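Local coordinates for protein isoaspartyl dipeptidase (Fervidobacterium islandicum, PDB 7CDH) that probably hydrolyses isoaspartyl (beta-aspartyl) dipeptides as a two-zinc M38 metallopeptidase of the amidohydrolase family, an activity consistent with repair of damaged proteins, at residues 145-151 against 182-188; 232-236 against 269-273; 81-87 against 380-386. One frame throughout, in Å; residues are numbered along the deposited sequence. Where two conformers were deposited one is given.

Contact 1 of 3, residues 145-151 against 182-188; sequences IVLIDKV and GGMISGK
Start with K188, largely extended (chi1 m, chi2 t, chi3 -140°, chi4 t), whose ammonium reaches into the backbone pocket made where helix 141-147 ends. After L147 the chain leaves helical geometry at I148 and makes a type I turn from I148 to V151, closed by V151 N to I148 O at 3.0 Å. Four carbonyls face inward, and K188 NZ donates to all of them: I145 O and V151 O at 2.7 Å each, I148 O at 2.8 Å and D149 O at 3.0 Å. With three protons for four acceptors, at least one proton must be shared; I148 O serves both the turn and the lysine. Both segments belong to the TIM barrel: helix 169-186 is the outer helix between strands 151-159 and 191-196, and K188 lies on the loop into the second strand. That helix closes as in a Schellman motif, G187 having positive phi and K188 N bonding G183 O at 2.9 Å. S186 OG (chi1 p) turns back to G182 O at 2.9 Å. In register, V146 and S186 have CA atoms 5.0 Å apart. I145 CG2 lies 3.6 Å from G182 CA, where a side chain on G182 would clash, and V146 CG2 meets I185 CG2 at 3.9 Å. F73 of a second subunit packs on V146 and S186, while D149 OD1 forms a salt bridge with K114 of a third.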
loop_
_atom_site.group_PDB
_atom_site.type_symbol
_atom_site.label_atom_id
_atom_site.label_comp_id
_atom_site.label_asym_id
_atom_site.label_seq_id
_atom_site.Cartn_x
_atom_site.Cartn_y
_atom_site.Cartn_z
ATOM N N ILE A 145 19.857 -8.692 1.090
ATOM C CA ILE A 145 21.272 -9.135 0.974
ATOM C C ILE A 145 22.104 -8.006 0.363
ATOM O O ILE A 145 23.237 -7.876 0.712
ATOM C CB ILE A 145 21.373 -10.467 0.219
ATOM C CG1 ILE A 145 22.784 -11.055 0.335
ATOM C CG2 ILE A 145 20.909 -10.310 -1.220
ATOM C CD1 ILE A 145 22.897 -12.526 -0.076
ATOM N N VAL A 146 21.557 -7.135 -0.465
ATOM C CA VAL A 146 22.396 -6.054 -1.060
ATOM C C VAL A 146 22.612 -4.987 0.024
ATOM O O VAL A 146 23.777 -4.642 0.251
ATOM C CB VAL A 146 21.803 -5.554 -2.393
ATOM C CG1 VAL A 146 22.486 -4.317 -2.953
ATOM C CG2 VAL A 146 21.834 -6.642 -3.440
ATOM N N LEU A 147 21.584 -4.624 0.799
ATOM C CA LEU A 147 21.623 -3.404 1.660
ATOM C C LEU A 147 22.141 -3.672 3.083
ATOM O O LEU A 147 22.597 -2.717 3.724
ATOM C CB LEU A 147 20.225 -2.785 1.738
ATOM C CG LEU A 147 19.672 -2.212 0.437
ATOM C CD1 LEU A 147 18.376 -1.470 0.733
ATOM C CD2 LEU A 147 20.665 -1.286 -0.246
ATOM N N ILE A 148 21.995 -4.876 3.611
ATOM C CA ILE A 148 22.333 -5.239 5.024
ATOM C C ILE A 148 23.584 -6.129 5.074
ATOM O O ILE A 148 23.502 -7.307 4.715
ATOM C CB ILE A 148 21.116 -5.945 5.626
ATOM C CG1 ILE A 148 19.887 -5.044 5.563
ATOM C CG2 ILE A 148 21.412 -6.395 7.030
ATOM C CD1 ILE A 148 18.619 -5.800 5.736
ATOM N N ASP A 149 24.701 -5.578 5.529
ATOM C CA ASP A 149 26.023 -6.254 5.584
ATOM C C ASP A 149 25.856 -7.699 6.075
ATOM O O ASP A 149 26.245 -8.595 5.344
ATOM C CB ASP A 149 27.044 -5.380 6.324
ATOM C CG ASP A 149 27.878 -4.516 5.370
ATOM O OD1 ASP A 149 28.183 -5.012 4.253
ATOM O OD2 ASP A 149 28.211 -3.343 5.718
ATOM N N LYS A 150 25.231 -7.945 7.219
ATOM C CA LYS A 150 25.283 -9.285 7.855
ATOM C C LYS A 150 24.422 -10.316 7.111
ATOM O O LYS A 150 24.599 -11.507 7.397
ATOM C CB LYS A 150 24.867 -9.189 9.323
ATOM C CG LYS A 150 25.942 -8.623 10.246
ATOM C CD LYS A 150 25.648 -8.841 11.706
ATOM C CE LYS A 150 26.613 -8.114 12.605
ATOM N NZ LYS A 150 27.979 -8.660 12.476
ATOM N N VAL A 151 23.456 -9.920 6.276
ATOM C CA VAL A 151 22.569 -10.922 5.603
ATOM C C VAL A 151 23.407 -11.709 4.571
ATOM O O VAL A 151 24.000 -11.065 3.667
ATOM C CB VAL A 151 21.355 -10.233 4.967
ATOM C CG1 VAL A 151 20.557 -11.181 4.099
ATOM C CG2 VAL A 151 20.469 -9.608 6.020
ATOM N N GLY A 182 21.339 -11.353 -5.789
ATOM C CA GLY A 182 21.638 -10.412 -4.705
ATOM C C GLY A 182 23.037 -10.645 -4.164
ATOM O O GLY A 182 23.722 -9.662 -3.856
ATOM N N GLY A 183 23.426 -11.917 -4.044
ATOM C CA GLY A 183 24.791 -12.346 -3.695
ATOM C C GLY A 183 25.839 -11.776 -4.638
ATOM O O GLY A 183 26.870 -11.261 -4.142
ATOM N N MET A 184 25.603 -11.854 -5.944
ATOM C CA MET A 184 26.581 -11.395 -6.961
ATOM C C MET A 184 26.767 -9.867 -6.846
ATOM O O MET A 184 27.906 -9.397 -6.908
ATOM C CB MET A 184 26.116 -11.762 -8.376
ATOM C CG MET A 184 26.001 -13.259 -8.607
ATOM S SD MET A 184 25.313 -13.739 -10.210
ATOM C CE MET A 184 26.603 -13.150 -11.303
ATOM N N ILE A 185 25.687 -9.109 -6.710
ATOM C CA ILE A 185 25.740 -7.626 -6.648
ATOM C C ILE A 185 26.531 -7.207 -5.400
ATOM O O ILE A 185 27.269 -6.200 -5.442
ATOM C CB ILE A 185 24.296 -7.083 -6.656
ATOM C CG1 ILE A 185 23.598 -7.368 -7.992
ATOM C CG2 ILE A 185 24.239 -5.596 -6.314
ATOM C CD1 ILE A 185 22.075 -7.125 -7.974
ATOM N N SER A 186 26.368 -7.938 -4.308
ATOM C CA SER A 186 26.830 -7.547 -2.959
ATOM C C SER A 186 28.191 -8.199 -2.636
ATOM O O SER A 186 28.780 -7.901 -1.574
ATOM C CB SER A 186 25.762 -7.905 -1.947
ATOM O OG SER A 186 25.689 -9.301 -1.750
ATOM N N GLY A 187 28.686 -9.069 -3.504
ATOM C CA GLY A 187 29.960 -9.760 -3.276
ATOM C C GLY A 187 29.860 -10.763 -2.146
ATOM O O GLY A 187 30.886 -11.124 -1.622
ATOM N N LYS A 188 28.664 -11.235 -1.811
ATOM C CA LYS A 188 28.438 -12.298 -0.792
ATOM C C LYS A 188 28.059 -13.631 -1.455
ATOM O O LYS A 188 27.737 -13.635 -2.638
ATOM C CB LYS A 188 27.329 -11.819 0.134
ATOM C CG LYS A 188 27.641 -10.516 0.829
ATOM C CD LYS A 188 26.626 -10.228 1.888
ATOM C CE LYS A 188 26.205 -8.784 1.988
ATOM N NZ LYS A 188 24.918 -8.724 2.701
#

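Contact 2 of 3, residues 232-236 against 269-273; sequences FEQGL and CEAYE
Two outer helices of the TIM barrel run side by side here: helix 229-240 follows strand 220-223, and helix 264-273 follows strand 245-248. Both segments are helical throughout. Their N-to-C directions differ by 28° (signed crossing angle -28°), near the parallel alignment that successive barrel helices share, and their axes come no closer than 11.5 Å. The closest CA pair is L236 with A271, 7.4 Å apart, so side chains have to fill the gap, and only 173 Å² is buried.

The apolar part centres on A271, whose CB sits 4.3 Å from F232 CZ and 4.3 Å from L236 CD2. F232 (chi1 t, chi2 69°) and L236 (chi1 m, chi2 t) are one helical turn apart, joined by L236 N to F232 O at 2.8 Å, and both send CA-to-CB toward the other helix. Inward, F232 also packs on I245 and L247 of strand 245-248; L236 also packs on L276.

The polar-to-apolar part is E270, extended with chi1 and chi2 both t. Its CD lies 3.9 Å from F232 CE2, near the ring plane at the edge, and its OE2 is 3.4 Å from L236 CD1. The carboxylate finds no donor in 232-236. Cohesion between these segments therefore rests on van der Waals packing, with the carboxylate placed at the electropositive ring edge rather than in a directional bond.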
loop_
_atom_site.group_PDB
_atom_site.type_symbol
_atom_site.label_atom_id
_atom_site.label_comp_id
_atom_site.label_asym_id
_atom_site.label_seq_id
_atom_site.Cartn_x
_atom_site.Cartn_y
_atom_site.Cartn_z
ATOM N N PHE A 232 20.339 -39.144 4.252
ATOM C CA PHE A 232 21.806 -38.935 4.188
ATOM C C PHE A 232 22.366 -39.512 2.885
ATOM O O PHE A 232 23.245 -38.847 2.264
ATOM C CB PHE A 232 22.512 -39.479 5.419
ATOM C CG PHE A 232 23.997 -39.300 5.329
ATOM C CD1 PHE A 232 24.550 -38.034 5.396
ATOM C CD2 PHE A 232 24.834 -40.390 5.108
ATOM C CE1 PHE A 232 25.928 -37.864 5.333
ATOM C CE2 PHE A 232 26.203 -40.212 5.017
ATOM C CZ PHE A 232 26.750 -38.956 5.149
ATOM N N GLU A 233 21.836 -40.633 2.402
ATOM C CA GLU A 233 22.331 -41.186 1.117
ATOM C C GLU A 233 21.823 -40.308 -0.054
ATOM O O GLU A 233 22.626 -40.059 -0.970
ATOM C CB GLU A 233 22.224 -42.722 1.120
ATOM C CG GLU A 233 20.834 -43.333 1.121
ATOM C CD GLU A 233 20.839 -44.859 1.291
ATOM O OE1 GLU A 233 20.060 -45.567 0.573
ATOM O OE2 GLU A 233 21.634 -45.353 2.144
ATOM N N GLN A 234 20.647 -39.675 0.014
ATOM C CA GLN A 234 20.279 -38.591 -0.947
ATOM C C GLN A 234 21.316 -37.451 -0.820
ATOM O O GLN A 234 21.747 -36.861 -1.861
ATOM C CB GLN A 234 18.852 -38.104 -0.701
ATOM C CG GLN A 234 17.749 -38.657 -1.610
ATOM C CD GLN A 234 16.637 -37.630 -1.859
ATOM O OE1 GLN A 234 16.062 -36.998 -0.947
ATOM N NE2 GLN A 234 16.320 -37.416 -3.134
ATOM N N GLY A 235 21.764 -37.154 0.402
ATOM C CA GLY A 235 22.800 -36.132 0.656
ATOM C C GLY A 235 24.128 -36.438 -0.021
ATOM O O GLY A 235 24.735 -35.504 -0.626
ATOM N N LEU A 236 24.617 -37.681 0.083
ATOM C CA LEU A 236 25.905 -38.070 -0.562
ATOM C C LEU A 236 25.760 -38.020 -2.081
ATOM O O LEU A 236 26.727 -37.642 -2.746
ATOM C CB LEU A 236 26.351 -39.454 -0.100
ATOM C CG LEU A 236 26.741 -39.550 1.366
ATOM C CD1 LEU A 236 27.150 -40.967 1.711
ATOM C CD2 LEU A 236 27.837 -38.558 1.706
ATOM N N CYS A 269 31.446 -40.516 9.362
ATOM C CA CYS A 269 32.373 -41.654 9.135
ATOM C C CYS A 269 32.141 -42.201 7.732
ATOM O O CYS A 269 33.127 -42.399 7.010
ATOM C CB CYS A 269 32.229 -42.724 10.210
ATOM S SG CYS A 269 32.891 -42.158 11.802
ATOM N N GLU A 270 30.884 -42.336 7.332
ATOM C CA GLU A 270 30.553 -42.752 5.955
ATOM C C GLU A 270 31.095 -41.710 4.979
ATOM O O GLU A 270 31.634 -42.125 3.949
ATOM C CB GLU A 270 29.062 -42.943 5.783
ATOM C CG GLU A 270 28.686 -43.431 4.392
ATOM C CD GLU A 270 27.250 -43.928 4.254
ATOM O OE1 GLU A 270 26.607 -44.155 5.306
ATOM O OE2 GLU A 270 26.785 -44.106 3.095
ATOM N N ALA A 271 30.975 -40.408 5.267
ATOM C CA ALA A 271 31.356 -39.379 4.275
ATOM C C ALA A 271 32.874 -39.442 4.060
ATOM O O ALA A 271 33.304 -39.284 2.889
ATOM C CB ALA A 271 30.869 -38.005 4.680
ATOM N N TYR A 272 33.641 -39.670 5.133
ATOM C CA TYR A 272 35.129 -39.808 5.130
ATOM C C TYR A 272 35.591 -41.011 4.278
ATOM O O TYR A 272 36.424 -40.826 3.361
ATOM C CB TYR A 272 35.642 -39.975 6.561
ATOM C CG TYR A 272 37.140 -39.977 6.739
ATOM C CD1 TYR A 272 37.935 -38.912 6.331
ATOM C CD2 TYR A 272 37.761 -41.025 7.405
ATOM C CE1 TYR A 272 39.309 -38.905 6.547
ATOM C CE2 TYR A 272 39.128 -41.036 7.626
ATOM C CZ TYR A 272 39.902 -39.975 7.197
ATOM O OH TYR A 272 41.236 -40.029 7.448
ATOM N N GLU A 273 35.079 -42.207 4.580
ATOM C CA GLU A 273 35.400 -43.474 3.862
ATOM C C GLU A 273 35.143 -43.314 2.359
ATOM O O GLU A 273 35.880 -43.981 1.572
ATOM C CB GLU A 273 34.570 -44.641 4.387
ATOM C CG GLU A 273 35.057 -45.166 5.718
ATOM C CD GLU A 273 34.043 -46.076 6.398
ATOM O OE1 GLU A 273 33.164 -46.631 5.676
ATOM O OE2 GLU A 273 34.117 -46.211 7.646
#

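Contact 3 of 3, residues 81-87 against 380-386; sequences KISDCIR and MKNLNFE
This is a tail-to-helix contact: the C-terminal end of the chain, beyond strand 379-380, folds back over the short helix 82-86, which comes just before strand 90-95 of the TIM barrel. K81 is the helix N-cap; the 380-386 segment is irregular after M380. The nearest CA atoms, S83 and M380, are 7.6 Å apart, yet 388 Å² is buried. L383 (chi1 m, chi2 t) fits between I82, with CD2 3.6 Å from I82 CG2, and S83, with CD1 3.8 Å from S83 CB. I86 (chi1 m) brings CD1 to 3.7 Å from M380 SD and packs on L374 and M375 of strand 372-376. At the solvent-exposed edge, E386, the last modelled residue, nears K81, but K81 NZ to E386 OE2 is 4.2 Å, beyond a salt bridge. S83 OG has one proton for E386 OE1 and OE2, both at a weak 3.3 Å. M380 (chi1 t, chi2 94°, chi3 p) lays CE over one face of the R87 guanidinium, 3.2 Å from R87 NH1 in the conformer given.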
loop_
_atom_site.group_PDB
_atom_site.type_symbol
_atom_site.label_atom_id
_atom_site.label_comp_id
_atom_site.label_asym_id
_atom_site.label_seq_id
_atom_site.Cartn_x
_atom_site.Cartn_y
_atom_site.Cartn_z
ATOM N N LYS A 81 23.267 -17.193 24.845
ATOM C CA LYS A 81 24.196 -16.385 25.692
ATOM C C LYS A 81 25.583 -16.440 25.037
ATOM O O LYS A 81 25.977 -17.534 24.619
ATOM C CB LYS A 81 24.243 -16.907 27.126
ATOM C CG LYS A 81 22.954 -17.499 27.690
ATOM C CD LYS A 81 22.248 -16.603 28.709
ATOM C CE LYS A 81 22.683 -16.816 30.146
ATOM N NZ LYS A 81 22.719 -18.255 30.512
ATOM N N ILE A 82 26.294 -15.318 24.924
ATOM C CA ILE A 82 27.659 -15.342 24.344
ATOM C C ILE A 82 28.558 -16.269 25.170
ATOM O O ILE A 82 29.397 -16.968 24.571
ATOM C CB ILE A 82 28.308 -13.963 24.203
ATOM C CG1 ILE A 82 29.622 -14.151 23.446
ATOM C CG2 ILE A 82 28.509 -13.261 25.549
ATOM C CD1 ILE A 82 30.029 -12.968 22.610
ATOM N N SER A 83 28.403 -16.268 26.491
ATOM C CA SER A 83 29.162 -17.161 27.404
ATOM C C SER A 83 29.030 -18.641 26.971
ATOM O O SER A 83 30.017 -19.350 27.127
ATOM C CB SER A 83 28.738 -16.936 28.834
ATOM O OG SER A 83 27.544 -17.656 29.123
ATOM N N ASP A 84 27.869 -19.101 26.468
ATOM C CA ASP A 84 27.672 -20.485 25.942
ATOM C C ASP A 84 28.646 -20.735 24.782
ATOM O O ASP A 84 29.220 -21.847 24.680
ATOM C CB ASP A 84 26.305 -20.696 25.291
ATOM C CG ASP A 84 25.249 -21.442 26.086
ATOM O OD1 ASP A 84 25.074 -21.132 27.291
ATOM O OD2 ASP A 84 24.549 -22.293 25.454
ATOM N N CYS A 85 28.731 -19.752 23.883
ATOM C CA CYS A 85 29.580 -19.779 22.671
ATOM C C CYS A 85 31.043 -19.946 23.080
ATOM O O CYS A 85 31.688 -20.886 22.602
ATOM C CB CYS A 85 29.404 -18.498 21.861
ATOM S SG CYS A 85 27.812 -18.455 21.010
ATOM N N ILE A 86 31.514 -19.045 23.931
ATOM C CA ILE A 86 32.928 -18.955 24.363
ATOM C C ILE A 86 33.356 -20.314 24.935
ATOM O O ILE A 86 34.373 -20.871 24.480
ATOM C CB ILE A 86 33.100 -17.776 25.338
ATOM C CG1 ILE A 86 32.723 -16.450 24.665
ATOM C CG2 ILE A 86 34.521 -17.724 25.884
ATOM C CD1 ILE A 86 32.693 -15.247 25.597
ATOM N N ARG A 87 32.592 -20.888 25.859
ATOM C CA ARG A 87 33.040 -22.120 26.560
ATOM C C ARG A 87 32.711 -23.352 25.698
ATOM O O ARG A 87 33.010 -24.475 26.140
ATOM C CB ARG A 87 32.501 -22.140 27.997
ATOM C CG ARG A 87 31.227 -22.937 28.232
ATOM C CD ARG A 87 30.703 -22.810 29.662
ATOM N NE ARG A 87 31.668 -22.184 30.570
ATOM C CZ ARG A 87 31.507 -21.019 31.196
ATOM N NH1 ARG A 87 32.469 -20.566 31.985
ATOM N NH2 ARG A 87 30.392 -20.318 31.056
ATOM N N MET A 380 36.667 -16.604 31.769
ATOM C CA MET A 380 35.795 -15.822 30.865
ATOM C C MET A 380 36.100 -14.331 31.011
ATOM O O MET A 380 36.230 -13.853 32.159
ATOM C CB MET A 380 34.349 -16.100 31.261
ATOM C CG MET A 380 33.331 -15.455 30.352
ATOM S SD MET A 380 32.813 -16.571 29.069
ATOM C CE MET A 380 32.423 -18.050 30.006
ATOM N N LYS A 381 36.166 -13.611 29.890
ATOM C CA LYS A 381 36.197 -12.121 29.857
ATOM C C LYS A 381 34.972 -11.539 30.571
ATOM O O LYS A 381 34.033 -12.296 30.908
ATOM C CB LYS A 381 36.172 -11.587 28.425
ATOM C CG LYS A 381 34.836 -11.765 27.702
ATOM C CD LYS A 381 34.790 -11.064 26.352
ATOM C CE LYS A 381 34.266 -9.650 26.432
ATOM N NZ LYS A 381 34.747 -8.819 25.311
ATOM N N ASN A 382 34.958 -10.215 30.732
ATOM C CA ASN A 382 33.849 -9.456 31.370
ATOM C C ASN A 382 32.697 -9.262 30.371
ATOM O O ASN A 382 32.898 -8.563 29.372
ATOM C CB ASN A 382 34.333 -8.102 31.898
ATOM C CG ASN A 382 33.736 -7.777 33.246
ATOM O OD1 ASN A 382 32.565 -7.413 33.341
ATOM N ND2 ASN A 382 34.531 -7.958 34.288
ATOM N N LEU A 383 31.523 -9.816 30.678
ATOM C CA LEU A 383 30.267 -9.685 29.883
ATOM C C LEU A 383 29.177 -8.859 30.613
ATOM O O LEU A 383 29.159 -8.788 31.864
ATOM C CB LEU A 383 29.754 -11.097 29.585
ATOM C CG LEU A 383 30.715 -12.023 28.846
ATOM C CD1 LEU A 383 30.166 -13.443 28.821
ATOM C CD2 LEU A 383 30.978 -11.520 27.444
ATOM N N ASN A 384 28.208 -8.360 29.844
ATOM C CA ASN A 384 27.283 -7.263 30.229
ATOM C C ASN A 384 26.140 -7.733 31.139
ATOM O O ASN A 384 25.712 -6.903 31.986
ATOM C CB ASN A 384 26.767 -6.553 28.987
ATOM C CG ASN A 384 27.825 -5.639 28.421
ATOM O OD1 ASN A 384 28.438 -4.886 29.179
ATOM N ND2 ASN A 384 28.052 -5.706 27.116
ATOM N N PHE A 385 25.629 -8.961 31.013
ATOM C CA PHE A 385 24.497 -9.418 31.882
ATOM C C PHE A 385 24.836 -10.810 32.452
ATOM O O PHE A 385 23.917 -11.643 32.567
ATOM C CB PHE A 385 23.149 -9.278 31.136
ATOM C CG PHE A 385 22.892 -7.904 30.538
ATOM C CD1 PHE A 385 22.518 -6.818 31.337
ATOM C CD2 PHE A 385 23.095 -7.660 29.185
ATOM C CE1 PHE A 385 22.333 -5.540 30.809
ATOM C CE2 PHE A 385 22.906 -6.382 28.653
ATOM C CZ PHE A 385 22.523 -5.323 29.460
ATOM N N GLU A 386 26.118 -11.031 32.815
ATOM C CA GLU A 386 26.701 -12.325 33.295
ATOM C C GLU A 386 27.821 -12.042 34.311
ATOM O O GLU A 386 27.667 -11.491 35.408
ATOM C CB GLU A 386 27.273 -13.171 32.141
ATOM C CG GLU A 386 26.421 -13.198 30.863
ATOM C CD GLU A 386 26.172 -14.556 30.198
ATOM O OE1 GLU A 386 26.241 -14.628 28.926
ATOM O OE2 GLU A 386 25.874 -15.542 30.941
#

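How the contacts relate
Along the chain, contact 3 opens first and closes last, so contacts 1 and 2 both fall within the span it brackets; contact 1 is complete before contact 2 begins. None touches another: nearest atoms are about 11 Å apart for contacts 1 and 3, about 22 Å for 1 and 2, and about 23 Å for 2 and 3, whose centres lie 36 Å apart on opposite sides of the chain's centre. No residue of the three is a zinc ligand, but in sequence their helices alternate with the barrel strands on or just after which the ligands sit. Segment 145-151 runs into strand 151-159 (E156) and 182-188 into strand 191-196 (H195); contact 2 joins helices following H224 and preceding D285.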